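Local structure of probable exosome complex exonuclease 1 (Archaeoglobus fulgidus, 3M7N) at residues G157-G165 / A222-Q233. The protein probably degrades RNA from its 3' end as a catalytic component of the archaeal exosome, and may also synthesize heteromeric RNA tails. The protein carries 1 engineered substitution. Sequence-based numbering, arbitrary orientation.
Sequences GMITSVAVG and AKKGALQIYEMQ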
ATOM      1  N   GLY E 157     -19.323 -18.162 -24.570  1.00 33.27           N
ATOM      2  CA  GLY E 157     -20.248 -17.474 -25.431  1.00 28.49           C
ATOM      3  C   GLY E 157     -20.204 -16.007 -25.064  1.00 32.95           C
ATOM      4  O   GLY E 157     -19.277 -15.556 -24.421  1.00 34.32           O
ATOM      5  N   MET E 158     -21.224 -15.263 -25.447  1.00 30.85           N
ATOM      6  CA  MET E 158     -21.219 -13.844 -25.222  1.00 29.33           C
ATOM      7  C   MET E 158     -22.001 -13.439 -23.983  1.00 31.85           C
ATOM      8  O   MET E 158     -22.839 -14.181 -23.478  1.00 33.82           O
ATOM      9  CB  MET E 158     -21.763 -13.139 -26.462  1.00 34.07           C
ATOM     10  CG  MET E 158     -20.691 -12.949 -27.536  1.00 38.87           C
ATOM     11  SD  MET E 158     -20.102 -11.268 -27.378  1.00 38.78           S
ATOM     12  CE  MET E 158     -21.607 -10.575 -26.692  1.00 36.91           C
ATOM     13  N   ILE E 159     -21.719 -12.244 -23.501  1.00 25.91           N
ATOM     14  CA  ILE E 159     -22.385 -11.737 -22.339  1.00 24.35           C
ATOM     15  C   ILE E 159     -23.245 -10.584 -22.813  1.00 26.17           C
ATOM     16  O   ILE E 159     -22.766  -9.681 -23.492  1.00 26.62           O
ATOM     17  CB  ILE E 159     -21.350 -11.258 -21.285  1.00 26.69           C
ATOM     18  CG1 ILE E 159     -20.709 -12.457 -20.580  1.00 25.50           C
ATOM     19  CG2 ILE E 159     -21.995 -10.356 -20.275  1.00 19.98           C
ATOM     20  CD1 ILE E 159     -21.689 -13.297 -19.758  1.00 31.16           C
ATOM     21  N   THR E 160     -24.522 -10.614 -22.470  1.00 21.90           N
ATOM     22  CA  THR E 160     -25.417  -9.581 -22.938  1.00 24.26           C
ATOM     23  C   THR E 160     -26.267  -9.115 -21.768  1.00 24.90           C
ATOM     24  O   THR E 160     -26.706  -9.911 -20.934  1.00 29.27           O
ATOM     25  CB  THR E 160     -26.303 -10.090 -24.127  1.00 27.57           C
ATOM     26  OG1 THR E 160     -25.469 -10.683 -25.137  1.00 22.93           O
ATOM     27  CG2 THR E 160     -27.122  -8.945 -24.730  1.00 24.68           C
ATOM     28  N   SER E 161     -26.526  -7.828 -21.706  1.00 22.56           N
ATOM     29  CA  SER E 161     -27.032  -7.283 -20.471  1.00 25.43           C
ATOM     30  C   SER E 161     -28.066  -6.186 -20.696  1.00 24.80           C
ATOM     31  O   SER E 161     -27.885  -5.328 -21.560  1.00 28.99           O
ATOM     32  CB  SER E 161     -25.833  -6.768 -19.646  1.00 26.13           C
ATOM     33  OG  SER E 161     -26.251  -6.066 -18.493  1.00 27.28           O
ATOM     34  N   VAL E 162     -29.148  -6.232 -19.920  1.00 21.68           N
ATOM     35  CA  VAL E 162     -30.110  -5.142 -19.830  1.00 22.99           C
ATOM     36  C   VAL E 162     -30.771  -5.159 -18.460  1.00 22.95           C
ATOM     37  O   VAL E 162     -30.839  -6.198 -17.813  1.00 24.17           O
ATOM     38  CB  VAL E 162     -31.324  -5.323 -20.792  1.00 27.59           C
ATOM     39  CG1 VAL E 162     -31.652  -4.019 -21.508  1.00 28.59           C
ATOM     40  CG2 VAL E 162     -31.118  -6.464 -21.736  1.00 31.26           C
ATOM     41  N   ALA E 163     -31.329  -4.025 -18.065  1.00 20.82           N
ATOM     42  CA  ALA E 163     -32.137  -3.952 -16.861  1.00 26.95           C
ATOM     43  C   ALA E 163     -33.622  -3.859 -17.226  1.00 31.74           C
ATOM     44  O   ALA E 163     -33.985  -3.365 -18.286  1.00 29.75           O
ATOM     45  CB  ALA E 163     -31.739  -2.739 -16.012  1.00 24.75           C
ATOM     46  N   VAL E 164     -34.475  -4.351 -16.340  1.00 31.19           N
ATOM     47  CA  VAL E 164     -35.893  -4.101 -16.458  1.00 31.35           C
ATOM     48  C   VAL E 164     -36.235  -3.216 -15.287  1.00 35.42           C
ATOM     49  O   VAL E 164     -35.781  -3.470 -14.166  1.00 36.35           O
ATOM     50  CB  VAL E 164     -36.718  -5.401 -16.383  1.00 32.70           C
ATOM     51  CG1 VAL E 164     -38.177  -5.087 -16.059  1.00 30.05           C
ATOM     52  CG2 VAL E 164     -36.598  -6.187 -17.686  1.00 28.88           C
ATOM     53  N   GLY E 165     -37.008  -2.168 -15.546  1.00 31.67           N
ATOM     54  CA  GLY E 165     -37.481  -1.290 -14.495  1.00 29.51           C
ATOM     55  C   GLY E 165     -38.944  -1.549 -14.205  1.00 33.99           C
ATOM     56  O   GLY E 165     -39.572  -2.426 -14.787  1.00 29.81           O
ATOM     57  N   ALA E 222     -36.502  -9.093 -20.011  1.00 33.62           N
ATOM     58  CA  ALA E 222     -35.068  -8.880 -20.170  1.00 32.46           C
ATOM     59  C   ALA E 222     -34.462  -9.820 -21.210  1.00 31.33           C
ATOM     60  O   ALA E 222     -33.651  -9.391 -22.029  1.00 32.79           O
ATOM     61  CB  ALA E 222     -34.343  -9.013 -18.828  1.00 29.59           C
ATOM     62  N   LYS E 223     -34.836 -11.097 -21.180  1.00 28.54           N
ATOM     63  CA  LYS E 223     -34.328 -12.034 -22.187  1.00 33.63           C
ATOM     64  C   LYS E 223     -34.615 -11.544 -23.618  1.00 34.80           C
ATOM     65  O   LYS E 223     -33.745 -11.544 -24.499  1.00 29.68           O
ATOM     66  CB  LYS E 223     -34.910 -13.420 -21.965  1.00 32.45           C
ATOM     67  CG  LYS E 223     -34.451 -14.056 -20.678  1.00 29.41           C
ATOM     68  CD  LYS E 223     -34.842 -15.525 -20.652  1.00 33.91           C
ATOM     69  CE  LYS E 223     -36.355 -15.665 -20.538  1.00 37.03           C
ATOM     70  NZ  LYS E 223     -36.800 -17.075 -20.632  1.00 41.22           N
ATOM     71  N   LYS E 224     -35.839 -11.088 -23.827  1.00 37.46           N
ATOM     72  CA  LYS E 224     -36.221 -10.533 -25.116  1.00 39.32           C
ATOM     73  C   LYS E 224     -35.288  -9.381 -25.528  1.00 34.81           C
ATOM     74  O   LYS E 224     -34.650  -9.430 -26.578  1.00 34.52           O
ATOM     75  CB  LYS E 224     -37.685 -10.079 -25.081  1.00 36.97           C
ATOM     76  CG  LYS E 224     -38.109  -9.291 -26.294  1.00 42.11           C
ATOM     77  CD  LYS E 224     -39.614  -9.077 -26.312  1.00 51.93           C
ATOM     78  CE  LYS E 224     -40.052  -8.182 -27.477  1.00 46.11           C
ATOM     79  NZ  LYS E 224     -41.413  -7.615 -27.191  1.00 60.59           N
ATOM     80  N   GLY E 225     -35.215  -8.343 -24.705  1.00 32.08           N
ATOM     81  CA  GLY E 225     -34.300  -7.251 -24.970  1.00 31.39           C
ATOM     82  C   GLY E 225     -32.869  -7.746 -25.154  1.00 33.36           C
ATOM     83  O   GLY E 225     -32.157  -7.288 -26.046  1.00 31.22           O
ATOM     84  N   ALA E 226     -32.449  -8.693 -24.318  1.00 32.27           N
ATOM     85  CA  ALA E 226     -31.090  -9.233 -24.408  1.00 34.03           C
ATOM     86  C   ALA E 226     -30.809  -9.814 -25.791  1.00 30.75           C
ATOM     87  O   ALA E 226     -29.731  -9.599 -26.351  1.00 32.44           O
ATOM     88  CB  ALA E 226     -30.821 -10.270 -23.308  1.00 28.51           C
ATOM     89  N   LEU E 227     -31.773 -10.542 -26.346  1.00 33.33           N
ATOM     90  CA  LEU E 227     -31.606 -11.087 -27.694  1.00 33.93           C
ATOM     91  C   LEU E 227     -31.486  -9.994 -28.747  1.00 30.91           C
ATOM     92  O   LEU E 227     -30.759 -10.154 -29.716  1.00 30.04           O
ATOM     93  CB  LEU E 227     -32.720 -12.064 -28.055  1.00 31.14           C
ATOM     94  CG  LEU E 227     -32.473 -13.427 -27.414  1.00 41.17           C
ATOM     95  CD1 LEU E 227     -33.705 -14.321 -27.512  1.00 43.62           C
ATOM     96  CD2 LEU E 227     -31.230 -14.100 -28.005  1.00 36.04           C
ATOM     97  N   GLN E 228     -32.196  -8.889 -28.557  1.00 27.03           N
ATOM     98  CA  GLN E 228     -32.086  -7.768 -29.489  1.00 31.27           C
ATOM     99  C   GLN E 228     -30.677  -7.163 -29.448  1.00 30.99           C
ATOM    100  O   GLN E 228     -30.008  -7.069 -30.474  1.00 33.15           O
ATOM    101  CB  GLN E 228     -33.162  -6.698 -29.213  1.00 36.06           C
ATOM    102  CG  GLN E 228     -34.591  -7.176 -29.511  1.00 38.40           C
ATOM    103  CD  GLN E 228     -35.673  -6.104 -29.342  1.00 39.61           C
ATOM    104  OE1 GLN E 228     -36.753  -6.214 -29.929  1.00 52.11           O
ATOM    105  NE2 GLN E 228     -35.401  -5.085 -28.541  1.00 30.64           N
ATOM    106  N   ILE E 229     -30.223  -6.781 -28.255  1.00 34.31           N
ATOM    107  CA  ILE E 229     -28.878  -6.228 -28.071  1.00 29.79           C
ATOM    108  C   ILE E 229     -27.820  -7.186 -28.600  1.00 30.80           C
ATOM    109  O   ILE E 229     -26.868  -6.779 -29.271  1.00 29.84           O
ATOM    110  CB  ILE E 229     -28.593  -5.949 -26.591  1.00 31.32           C
ATOM    111  CG1 ILE E 229     -29.568  -4.917 -26.046  1.00 26.57           C
ATOM    112  CG2 ILE E 229     -27.142  -5.480 -26.369  1.00 28.70           C
ATOM    113  CD1 ILE E 229     -29.428  -4.728 -24.568  1.00 24.23           C
ATOM    114  N   TYR E 230     -27.986  -8.468 -28.299  1.00 29.10           N
ATOM    115  CA  TYR E 230     -26.986  -9.431 -28.716  1.00 28.15           C
ATOM    116  C   TYR E 230     -26.719  -9.399 -30.225  1.00 37.67           C
ATOM    117  O   TYR E 230     -25.560  -9.448 -30.657  1.00 31.96           O
ATOM    118  CB  TYR E 230     -27.384 -10.826 -28.302  1.00 31.50           C
ATOM    119  CG  TYR E 230     -26.564 -11.853 -29.008  1.00 34.96           C
ATOM    120  CD1 TYR E 230     -25.260 -12.121 -28.602  1.00 34.86           C
ATOM    121  CD2 TYR E 230     -27.072 -12.535 -30.103  1.00 34.44           C
ATOM    122  CE1 TYR E 230     -24.492 -13.051 -29.254  1.00 36.50           C
ATOM    123  CE2 TYR E 230     -26.317 -13.466 -30.765  1.00 37.07           C
ATOM    124  CZ  TYR E 230     -25.024 -13.727 -30.334  1.00 43.50           C
ATOM    125  OH  TYR E 230     -24.258 -14.660 -30.993  1.00 46.75           O
ATOM    126  N   GLU E 231     -27.784  -9.331 -31.030  1.00 36.12           N
ATOM    127  CA  GLU E 231     -27.604  -9.226 -32.473  1.00 36.18           C
ATOM    128  C   GLU E 231     -26.820  -7.965 -32.839  1.00 33.33           C
ATOM    129  O   GLU E 231     -26.041  -7.980 -33.785  1.00 33.87           O
ATOM    130  CB  GLU E 231     -28.941  -9.307 -33.235  1.00 37.31           C
ATOM    131  CG  GLU E 231     -29.470 -10.759 -33.402  1.00 43.02           C
ATOM    132  CD  GLU E 231     -28.558 -11.671 -34.249  1.00 48.81           C
ATOM    133  OE1 GLU E 231     -28.013 -11.219 -35.291  1.00 46.98           O
ATOM    134  OE2 GLU E 231     -28.406 -12.857 -33.881  1.00 51.35           O
ATOM    135  N   MET E 232     -27.001  -6.883 -32.084  1.00 27.42           N
ATOM    136  CA  MET E 232     -26.181  -5.690 -32.329  1.00 34.71           C
ATOM    137  C   MET E 232     -24.685  -5.962 -32.090  1.00 34.89           C
ATOM    138  O   MET E 232     -23.827  -5.502 -32.852  1.00 36.22           O
ATOM    139  CB  MET E 232     -26.664  -4.493 -31.508  1.00 32.80           C
ATOM    140  CG  MET E 232     -28.143  -4.194 -31.701  1.00 32.31           C
ATOM    141  SD  MET E 232     -28.765  -2.804 -30.718  1.00 38.79           S
ATOM    142  CE  MET E 232     -30.503  -3.236 -30.606  1.00 35.84           C
ATOM    143  N   GLN E 233     -24.398  -6.742 -31.052  1.00 31.75           N
ATOM    144  CA  GLN E 233     -23.038  -7.066 -30.670  1.00 32.95           C
ATOM    145  C   GLN E 233     -22.436  -7.904 -31.778  1.00 36.64           C
ATOM    146  O   GLN E 233     -21.272  -7.734 -32.164  1.00 35.51           O
ATOM    147  CB  GLN E 233     -23.008  -7.857 -29.343  1.00 30.37           C
ATOM    148  CG  GLN E 233     -23.400  -7.060 -28.079  1.00 34.29           C
ATOM    149  CD  GLN E 233     -23.510  -7.954 -26.819  1.00 37.35           C
ATOM    150  OE1 GLN E 233     -22.898  -7.669 -25.776  1.00 36.38           O
ATOM    151  NE2 GLN E 233     -24.263  -9.045 -26.928  1.00 26.73           N
TER
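Thr160 projects from strand 158-165 onto helix 222-233 between Ala226, Ile229 and Tyr230, at the middle of a helix-on-sheet contact within the RNase PH fold. The strand belongs to the four-stranded antiparallel sheet, and the helix crosses one face of it, running at 131° to the strand with the axes 7.5 Å apart at their closest. Small residues permit this proximity: the CA atoms of Thr160 and Ala226 are separated by 5.9 Å. With CG2 anti to the backbone N, the threonine methyl extends to the helix backbone, 3.1 Å from Ala226 O, and also packs against CB and CG2 of Ile229. Its OG1 takes the other side, at the edge of the Tyr230 ring and near the ring plane. Beside Thr160, Val162 lays CG2 over the backbone at Gly225 and Ala226, where the glycine presents no side chain, and meets Ile229 CD1 at 3.7 Å. Toward Ala222 the packing thins to little more than Val164, whose CG2 lies beside the alanine methyl. All the touching residues are buried; on the helix flank turned from the strand, Lys223 and Leu227 are partly exposed and Lys224 exposed. Lys224 forms a salt bridge there with Asp24. Ser161 points away from helix 222-233, and its OG hydrogen-bonds to Phe189 O. Helix 136-150 lies along the strand at this end, where Asn142 OD1 accepts a hydrogen bond from Ser161 N and Ser145 OG one from Ile159 N. At Met158 the methionine chain bends at chi2 (-99°) and again at chi3, which carries its CE to the side chain of Gln233, while Met158 CB meets the ring edge of Tyr230 at CE1, 3.9 Å away.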